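Local coordinates for protein protease Do-like 2, chloroplastic (PDB 4FLN) that acts as a chloroplast serine protease that makes the primary cut in the photodamaged D1 protein of plant photosystem II, at residues Thr241-Leu255 with Ala323-Asp335. Numbering follows the deposited sequence.
Sequences TDYERNGKYTGYPCL and AFRYLISQKFAGD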
ATOM      1  N   THR B 241      29.122  26.017  29.626  1.00 56.76           N
ATOM      2  CA  THR B 241      29.236  26.745  30.889  1.00 59.04           C
ATOM      3  C   THR B 241      28.402  26.057  31.966  1.00 58.89           C
ATOM      4  O   THR B 241      28.781  26.036  33.139  1.00 54.10           O
ATOM      5  CB  THR B 241      28.914  28.277  30.785  1.00 51.01           C
ATOM      6  OG1 THR B 241      27.803  28.608  31.626  1.00 59.35           O
ATOM      7  CG2 THR B 241      28.621  28.696  29.369  1.00 38.23           C
ATOM      8  N   ASP B 242      27.279  25.470  31.562  1.00 53.95           N
ATOM      9  CA  ASP B 242      26.496  24.673  32.489  1.00 53.49           C
ATOM     10  C   ASP B 242      27.446  23.662  33.121  1.00 62.79           C
ATOM     11  O   ASP B 242      27.510  23.523  34.341  1.00 66.13           O
ATOM     12  CB  ASP B 242      25.347  23.972  31.761  1.00 49.19           C
ATOM     13  CG  ASP B 242      24.425  23.206  32.701  1.00 61.08           C
ATOM     14  OD1 ASP B 242      23.456  22.582  32.216  1.00 65.39           O
ATOM     15  OD2 ASP B 242      24.665  23.214  33.925  1.00 67.24           O
ATOM     16  N   TYR B 243      28.213  22.986  32.274  1.00 63.14           N
ATOM     17  CA  TYR B 243      29.113  21.923  32.709  1.00 64.02           C
ATOM     18  C   TYR B 243      30.290  22.432  33.541  1.00 67.37           C
ATOM     19  O   TYR B 243      30.667  21.809  34.534  1.00 78.86           O
ATOM     20  CB  TYR B 243      29.611  21.140  31.489  1.00 57.20           C
ATOM     21  CG  TYR B 243      30.520  19.983  31.807  1.00 53.06           C
ATOM     22  CD1 TYR B 243      30.116  18.966  32.661  1.00 61.90           C
ATOM     23  CD2 TYR B 243      31.773  19.892  31.230  1.00 48.85           C
ATOM     24  CE1 TYR B 243      30.950  17.897  32.945  1.00 59.37           C
ATOM     25  CE2 TYR B 243      32.614  18.836  31.508  1.00 49.84           C
ATOM     26  CZ  TYR B 243      32.199  17.840  32.362  1.00 58.24           C
ATOM     27  OH  TYR B 243      33.043  16.787  32.628  1.00 67.77           O
ATOM     28  N   GLU B 244      30.876  23.557  33.143  1.00 57.13           N
ATOM     29  CA  GLU B 244      31.984  24.120  33.905  1.00 64.45           C
ATOM     30  C   GLU B 244      31.541  24.513  35.307  1.00 67.32           C
ATOM     31  O   GLU B 244      32.151  24.101  36.289  1.00 66.99           O
ATOM     32  CB  GLU B 244      32.604  25.318  33.185  1.00 71.67           C
ATOM     33  CG  GLU B 244      33.618  24.929  32.133  1.00 87.53           C
ATOM     34  CD  GLU B 244      34.373  26.119  31.583  1.00101.35           C
ATOM     35  OE1 GLU B 244      33.833  27.245  31.640  1.00106.04           O
ATOM     36  OE2 GLU B 244      35.510  25.927  31.101  1.00105.33           O
ATOM     37  N   ARG B 245      30.478  25.309  35.387  1.00 67.63           N
ATOM     38  CA  ARG B 245      29.902  25.722  36.667  1.00 71.68           C
ATOM     39  C   ARG B 245      29.530  24.538  37.582  1.00 70.63           C
ATOM     40  O   ARG B 245      30.072  24.395  38.676  1.00 76.76           O
ATOM     41  CB  ARG B 245      28.686  26.636  36.445  1.00 68.86           C
ATOM     42  CG  ARG B 245      29.037  28.032  35.937  1.00 78.97           C
ATOM     43  CD  ARG B 245      27.966  28.601  34.995  1.00 91.38           C
ATOM     44  NE  ARG B 245      26.950  29.423  35.660  1.00 97.37           N
ATOM     45  CZ  ARG B 245      25.740  28.993  36.018  1.00100.26           C
ATOM     46  NH1 ARG B 245      25.380  27.736  35.791  1.00102.53           N
ATOM     47  NH2 ARG B 245      24.885  29.819  36.609  1.00 97.71           N
ATOM     48  N   ASN B 246      28.593  23.710  37.137  1.00 60.39           N
ATOM     49  CA  ASN B 246      28.045  22.652  37.971  1.00 57.26           C
ATOM     50  C   ASN B 246      28.711  21.280  37.841  1.00 62.70           C
ATOM     51  O   ASN B 246      28.406  20.368  38.612  1.00 66.34           O
ATOM     52  CB  ASN B 246      26.545  22.512  37.709  1.00 58.08           C
ATOM     53  CG  ASN B 246      25.805  23.830  37.828  1.00 57.72           C
ATOM     54  OD1 ASN B 246      25.639  24.554  36.843  1.00 57.71           O
ATOM     55  ND2 ASN B 246      25.346  24.143  39.036  1.00 58.52           N
ATOM     56  N   GLY B 247      29.604  21.118  36.871  1.00 58.04           N
ATOM     57  CA  GLY B 247      30.221  19.820  36.647  1.00 52.95           C
ATOM     58  C   GLY B 247      29.228  18.708  36.339  1.00 56.82           C
ATOM     59  O   GLY B 247      29.493  17.534  36.594  1.00 55.91           O
ATOM     60  N   LYS B 248      28.088  19.084  35.766  1.00 64.61           N
ATOM     61  CA  LYS B 248      27.046  18.142  35.346  1.00 56.86           C
ATOM     62  C   LYS B 248      25.946  18.918  34.621  1.00 60.43           C
ATOM     63  O   LYS B 248      25.878  20.143  34.713  1.00 69.02           O
ATOM     64  CB  LYS B 248      26.466  17.375  36.537  1.00 42.58           C
ATOM     65  CG  LYS B 248      25.630  18.221  37.479  1.00 54.90           C
ATOM     66  CD  LYS B 248      25.136  17.401  38.662  1.00 64.96           C
ATOM     67  CE  LYS B 248      24.267  18.229  39.603  1.00 77.16           C
ATOM     68  NZ  LYS B 248      23.826  17.442  40.799  1.00 88.54           N
ATOM     69  N   TYR B 249      25.091  18.211  33.896  1.00 55.06           N
ATOM     70  CA  TYR B 249      24.105  18.870  33.044  1.00 56.82           C
ATOM     71  C   TYR B 249      22.850  19.242  33.835  1.00 63.23           C
ATOM     72  O   TYR B 249      22.172  18.374  34.369  1.00 65.95           O
ATOM     73  CB  TYR B 249      23.756  17.953  31.864  1.00 52.44           C
ATOM     74  CG  TYR B 249      22.645  18.461  30.988  1.00 47.09           C
ATOM     75  CD1 TYR B 249      22.874  19.485  30.075  1.00 43.23           C
ATOM     76  CD2 TYR B 249      21.367  17.922  31.068  1.00 35.89           C
ATOM     77  CE1 TYR B 249      21.870  19.961  29.269  1.00 42.38           C
ATOM     78  CE2 TYR B 249      20.346  18.399  30.265  1.00 43.08           C
ATOM     79  CZ  TYR B 249      20.606  19.419  29.363  1.00 47.82           C
ATOM     80  OH  TYR B 249      19.608  19.905  28.549  1.00 57.61           O
ATOM     81  N   THR B 250      22.571  20.538  33.949  1.00 66.82           N
ATOM     82  CA  THR B 250      21.382  21.011  34.660  1.00 63.65           C
ATOM     83  C   THR B 250      20.234  21.417  33.740  1.00 61.38           C
ATOM     84  O   THR B 250      19.154  21.782  34.199  1.00 63.02           O
ATOM     85  CB  THR B 250      21.715  22.182  35.599  1.00 62.87           C
ATOM     86  OG1 THR B 250      22.357  23.220  34.850  1.00 63.24           O
ATOM     87  CG2 THR B 250      22.644  21.721  36.707  1.00 58.81           C
ATOM     88  N   GLY B 251      20.478  21.374  32.438  1.00 60.22           N
ATOM     89  CA  GLY B 251      19.427  21.615  31.469  1.00 53.50           C
ATOM     90  C   GLY B 251      19.026  23.056  31.215  1.00 49.26           C
ATOM     91  O   GLY B 251      19.676  23.996  31.665  1.00 59.34           O
ATOM     92  N   TYR B 252      17.946  23.209  30.459  1.00 40.92           N
ATOM     93  CA  TYR B 252      17.411  24.501  30.059  1.00 42.84           C
ATOM     94  C   TYR B 252      16.047  24.747  30.717  1.00 43.60           C
ATOM     95  O   TYR B 252      15.125  23.935  30.583  1.00 46.81           O
ATOM     96  CB  TYR B 252      17.322  24.581  28.530  1.00 37.62           C
ATOM     97  CG  TYR B 252      18.634  24.327  27.841  1.00 36.22           C
ATOM     98  CD1 TYR B 252      19.342  25.364  27.257  1.00 36.64           C
ATOM     99  CD2 TYR B 252      19.179  23.045  27.781  1.00 41.03           C
ATOM    100  CE1 TYR B 252      20.558  25.138  26.621  1.00 32.34           C
ATOM    101  CE2 TYR B 252      20.399  22.809  27.158  1.00 37.02           C
ATOM    102  CZ  TYR B 252      21.078  23.865  26.578  1.00 36.80           C
ATOM    103  OH  TYR B 252      22.281  23.659  25.954  1.00 42.38           O
ATOM    104  N   PRO B 253      15.919  25.859  31.451  1.00 42.36           N
ATOM    105  CA  PRO B 253      14.700  26.063  32.239  1.00 47.70           C
ATOM    106  C   PRO B 253      13.477  26.426  31.396  1.00 42.85           C
ATOM    107  O   PRO B 253      13.606  26.849  30.252  1.00 41.20           O
ATOM    108  CB  PRO B 253      15.082  27.212  33.176  1.00 36.60           C
ATOM    109  CG  PRO B 253      16.111  27.963  32.429  1.00 45.77           C
ATOM    110  CD  PRO B 253      16.864  26.981  31.587  1.00 44.05           C
ATOM    111  N   CYS B 254      12.296  26.238  31.970  1.00 43.50           N
ATOM    112  CA  CYS B 254      11.061  26.721  31.365  1.00 46.11           C
ATOM    113  C   CYS B 254      10.329  27.616  32.365  1.00 48.33           C
ATOM    114  O   CYS B 254      10.572  27.557  33.574  1.00 44.44           O
ATOM    115  CB  CYS B 254      10.160  25.561  30.940  1.00 35.82           C
ATOM    116  SG  CYS B 254       9.374  24.696  32.319  1.00 60.92           S
ATOM    117  N   LEU B 255       9.437  28.447  31.850  1.00 43.46           N
ATOM    118  CA  LEU B 255       8.697  29.378  32.678  1.00 34.73           C
ATOM    119  C   LEU B 255       7.550  28.683  33.389  1.00 44.43           C
ATOM    120  O   LEU B 255       6.970  29.248  34.315  1.00 49.14           O
ATOM    121  CB  LEU B 255       8.150  30.511  31.817  1.00 35.95           C
ATOM    122  CG  LEU B 255       7.298  31.563  32.529  1.00 49.14           C
ATOM    123  CD1 LEU B 255       7.997  32.120  33.786  1.00 45.01           C
ATOM    124  CD2 LEU B 255       6.934  32.675  31.550  1.00 44.24           C
ATOM    125  N   ALA B 323      10.757  34.388  19.313  1.00 47.29           N
ATOM    126  CA  ALA B 323       9.781  33.836  20.233  1.00 44.36           C
ATOM    127  C   ALA B 323      10.252  34.017  21.672  1.00 55.76           C
ATOM    128  O   ALA B 323      11.423  33.811  22.006  1.00 51.74           O
ATOM    129  CB  ALA B 323       9.517  32.376  19.930  1.00 38.90           C
ATOM    130  N   PHE B 324       9.306  34.417  22.507  1.00 58.94           N
ATOM    131  CA  PHE B 324       9.513  34.673  23.916  1.00 54.75           C
ATOM    132  C   PHE B 324      10.304  33.527  24.555  1.00 57.98           C
ATOM    133  O   PHE B 324      11.198  33.759  25.382  1.00 58.75           O
ATOM    134  CB  PHE B 324       8.127  34.819  24.536  1.00 62.95           C
ATOM    135  CG  PHE B 324       8.125  34.976  26.005  1.00 64.28           C
ATOM    136  CD1 PHE B 324       9.211  35.509  26.659  1.00 69.33           C
ATOM    137  CD2 PHE B 324       7.025  34.576  26.739  1.00 63.52           C
ATOM    138  CE1 PHE B 324       9.199  35.638  28.022  1.00 77.39           C
ATOM    139  CE2 PHE B 324       7.007  34.704  28.100  1.00 69.58           C
ATOM    140  CZ  PHE B 324       8.091  35.233  28.747  1.00 73.79           C
ATOM    141  N   ARG B 325      10.004  32.295  24.145  1.00 47.18           N
ATOM    142  CA  ARG B 325      10.703  31.124  24.670  1.00 53.02           C
ATOM    143  C   ARG B 325      12.228  31.299  24.714  1.00 57.35           C
ATOM    144  O   ARG B 325      12.873  30.894  25.688  1.00 52.99           O
ATOM    145  CB  ARG B 325      10.340  29.872  23.867  1.00 60.67           C
ATOM    146  CG  ARG B 325       9.040  29.194  24.329  1.00 83.18           C
ATOM    147  CD  ARG B 325       8.547  28.125  23.346  1.00 89.12           C
ATOM    148  NE  ARG B 325       8.036  28.729  22.117  1.00 93.50           N
ATOM    149  CZ  ARG B 325       7.782  28.059  20.997  1.00 90.10           C
ATOM    150  NH1 ARG B 325       7.993  26.749  20.939  1.00 87.42           N
ATOM    151  NH2 ARG B 325       7.324  28.703  19.932  1.00 89.60           N
ATOM    152  N   TYR B 326      12.799  31.910  23.675  1.00 47.19           N
ATOM    153  CA  TYR B 326      14.251  32.073  23.594  1.00 41.05           C
ATOM    154  C   TYR B 326      14.885  32.673  24.855  1.00 45.55           C
ATOM    155  O   TYR B 326      15.886  32.156  25.352  1.00 39.23           O
ATOM    156  CB  TYR B 326      14.665  32.888  22.361  1.00 51.09           C
ATOM    157  CG  TYR B 326      16.136  33.264  22.377  1.00 60.89           C
ATOM    158  CD1 TYR B 326      16.543  34.552  22.705  1.00 56.57           C
ATOM    159  CD2 TYR B 326      17.119  32.317  22.102  1.00 67.27           C
ATOM    160  CE1 TYR B 326      17.879  34.890  22.737  1.00 62.35           C
ATOM    161  CE2 TYR B 326      18.468  32.648  22.136  1.00 67.22           C
ATOM    162  CZ  TYR B 326      18.840  33.936  22.454  1.00 70.65           C
ATOM    163  OH  TYR B 326      20.176  34.276  22.488  1.00 74.52           O
ATOM    164  N   LEU B 327      14.318  33.764  25.363  1.00 48.23           N
ATOM    165  CA  LEU B 327      14.870  34.387  26.560  1.00 53.78           C
ATOM    166  C   LEU B 327      14.869  33.380  27.689  1.00 52.91           C
ATOM    167  O   LEU B 327      15.862  33.202  28.384  1.00 53.89           O
ATOM    168  CB  LEU B 327      14.060  35.616  26.974  1.00 56.38           C
ATOM    169  CG  LEU B 327      14.129  36.798  26.015  1.00 58.55           C
ATOM    170  CD1 LEU B 327      13.304  37.963  26.540  1.00 57.91           C
ATOM    171  CD2 LEU B 327      15.578  37.191  25.818  1.00 51.25           C
ATOM    172  N   ILE B 328      13.735  32.714  27.859  1.00 54.39           N
ATOM    173  CA  ILE B 328      13.581  31.738  28.917  1.00 53.75           C
ATOM    174  C   ILE B 328      14.672  30.673  28.846  1.00 50.35           C
ATOM    175  O   ILE B 328      15.220  30.264  29.870  1.00 52.15           O
ATOM    176  CB  ILE B 328      12.209  31.072  28.826  1.00 50.52           C
ATOM    177  CG1 ILE B 328      11.111  32.119  28.999  1.00 47.50           C
ATOM    178  CG2 ILE B 328      12.088  29.960  29.842  1.00 45.98           C
ATOM    179  CD1 ILE B 328       9.729  31.578  28.710  1.00 47.20           C
ATOM    180  N   SER B 329      14.993  30.237  27.632  1.00 39.83           N
ATOM    181  CA  SER B 329      15.944  29.152  27.439  1.00 42.30           C
ATOM    182  C   SER B 329      17.400  29.574  27.683  1.00 52.50           C
ATOM    183  O   SER B 329      18.267  28.737  27.927  1.00 57.84           O
ATOM    184  CB  SER B 329      15.797  28.571  26.034  1.00 47.72           C
ATOM    185  OG  SER B 329      16.163  29.528  25.052  1.00 59.14           O
ATOM    186  N   GLN B 330      17.678  30.869  27.619  1.00 58.33           N
ATOM    187  CA  GLN B 330      19.055  31.332  27.769  1.00 57.85           C
ATOM    188  C   GLN B 330      19.467  31.444  29.232  1.00 55.73           C
ATOM    189  O   GLN B 330      20.607  31.797  29.544  1.00 70.38           O
ATOM    190  CB  GLN B 330      19.288  32.649  27.019  1.00 54.42           C
ATOM    191  CG  GLN B 330      19.812  32.450  25.599  1.00 58.81           C
ATOM    192  CD  GLN B 330      20.914  31.402  25.534  1.00 70.47           C
ATOM    193  OE1 GLN B 330      20.649  30.208  25.353  1.00 86.02           O
ATOM    194  NE2 GLN B 330      22.154  31.840  25.695  1.00 68.92           N
ATOM    195  N   LYS B 331      18.537  31.130  30.123  1.00 43.61           N
ATOM    196  CA  LYS B 331      18.807  31.160  31.552  1.00 48.56           C
ATOM    197  C   LYS B 331      19.386  29.822  31.986  1.00 49.04           C
ATOM    198  O   LYS B 331      19.494  28.898  31.187  1.00 57.32           O
ATOM    199  CB  LYS B 331      17.514  31.444  32.330  1.00 56.78           C
ATOM    200  CG  LYS B 331      16.888  32.825  32.091  1.00 54.66           C
ATOM    201  CD  LYS B 331      17.726  33.944  32.711  1.00 49.97           C
ATOM    202  CE  LYS B 331      16.979  35.266  32.700  1.00 50.29           C
ATOM    203  NZ  LYS B 331      17.817  36.399  33.172  1.00 52.08           N
ATOM    204  N   PHE B 332      19.739  29.710  33.259  1.00 47.24           N
ATOM    205  CA  PHE B 332      20.166  28.429  33.815  1.00 47.11           C
ATOM    206  C   PHE B 332      19.217  27.944  34.902  1.00 51.23           C
ATOM    207  O   PHE B 332      18.471  28.726  35.486  1.00 49.32           O
ATOM    208  CB  PHE B 332      21.601  28.513  34.325  1.00 38.56           C
ATOM    209  CG  PHE B 332      22.605  28.693  33.228  1.00 54.95           C
ATOM    210  CD1 PHE B 332      23.178  27.590  32.607  1.00 62.48           C
ATOM    211  CD2 PHE B 332      22.946  29.958  32.785  1.00 49.74           C
ATOM    212  CE1 PHE B 332      24.083  27.755  31.579  1.00 60.82           C
ATOM    213  CE2 PHE B 332      23.849  30.127  31.760  1.00 50.36           C
ATOM    214  CZ  PHE B 332      24.418  29.029  31.155  1.00 58.38           C
ATOM    215  N   ALA B 333      19.214  26.645  35.153  1.00 57.44           N
ATOM    216  CA  ALA B 333      18.348  26.121  36.194  1.00 57.83           C
ATOM    217  C   ALA B 333      18.622  26.885  37.481  1.00 56.12           C
ATOM    218  O   ALA B 333      19.771  27.037  37.892  1.00 68.18           O
ATOM    219  CB  ALA B 333      18.576  24.635  36.386  1.00 62.77           C
ATOM    220  N   GLY B 334      17.562  27.389  38.095  1.00 48.26           N
ATOM    221  CA  GLY B 334      17.677  28.115  39.342  1.00 47.33           C
ATOM    222  C   GLY B 334      17.613  29.622  39.194  1.00 47.72           C
ATOM    223  O   GLY B 334      17.425  30.335  40.181  1.00 56.62           O
ATOM    224  N   ASP B 335      17.769  30.115  37.968  1.00 43.76           N
ATOM    225  CA  ASP B 335      17.810  31.558  37.732  1.00 47.52           C
ATOM    226  C   ASP B 335      16.480  32.247  37.987  1.00 54.63           C
ATOM    227  O   ASP B 335      15.412  31.647  37.849  1.00 66.31           O
ATOM    228  CB  ASP B 335      18.249  31.871  36.303  1.00 48.59           C
ATOM    229  CG  ASP B 335      19.735  31.712  36.096  1.00 61.87           C
ATOM    230  OD1 ASP B 335      20.462  31.446  37.088  1.00 65.57           O
ATOM    231  OD2 ASP B 335      20.173  31.874  34.933  1.00 62.82           O
TER
HETATM  232  O   HOH W   1      22.401  29.440  38.711  1.00 59.36           O
HETATM  233  O   HOH W   2      21.039  25.417  33.616  1.00 37.93           O
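Phe-332 packs against Arg-245 where the last helix of the trypsin-like protease domain runs into the first PDZ domain. The guanidinium of Arg-245 lies over one ring face, a cation-pi contact with Arg-245 CZ 4.4 Å from the centroid of the Phe-332 ring. The two planes are 31° apart. Thr-241, one turn earlier, brings OG1 to 3.4 Å from CZ of Phe-332. His-238 of the same helix stacks with this ring and with that of Tyr-252. With an alanine in place of Phe-332, the Arg-245 guanidinium would probably lose its aromatic partner and a gap would be likely to open beside Thr-241.

Pro-253 fills the next part of the contact. Its CG and CD fit against the backbone just after helix 325-329, with Pro-253 CD 3.3 Å from Lys-331 O. Tyr-252 meets Ser-329 O at its ring edge, and its hydroxyl is bonded to Val-235 O. Further on, Ile-328 (chi1 -62°) has CG2 anti to the backbone N, which turns this methyl to the Pro-253 carbonyl, while CD1 packs on Leu-255 CB at 3.6 Å. Leu-255 CD2 also reaches the Phe-324 ring. Pro-253 and Leu-255 share backbone hydrogen bonds with the bound peptide, and Ile-328 packs on its backbone, as in a PDZ ligand groove.

No direct hydrogen bond joins the segments. A water bridges them instead, donating to Thr-250 OG1 and Gly-251 O and accepting from Ala-333 N. Asp-242 positions the loop at Thr-250: its OD1 takes Thr-250 N at 2.8 Å, on the syn side. On the facing segment, Phe-332 N donates to Asp-335 OD2 at 2.8 Å, from above the carboxylate plane.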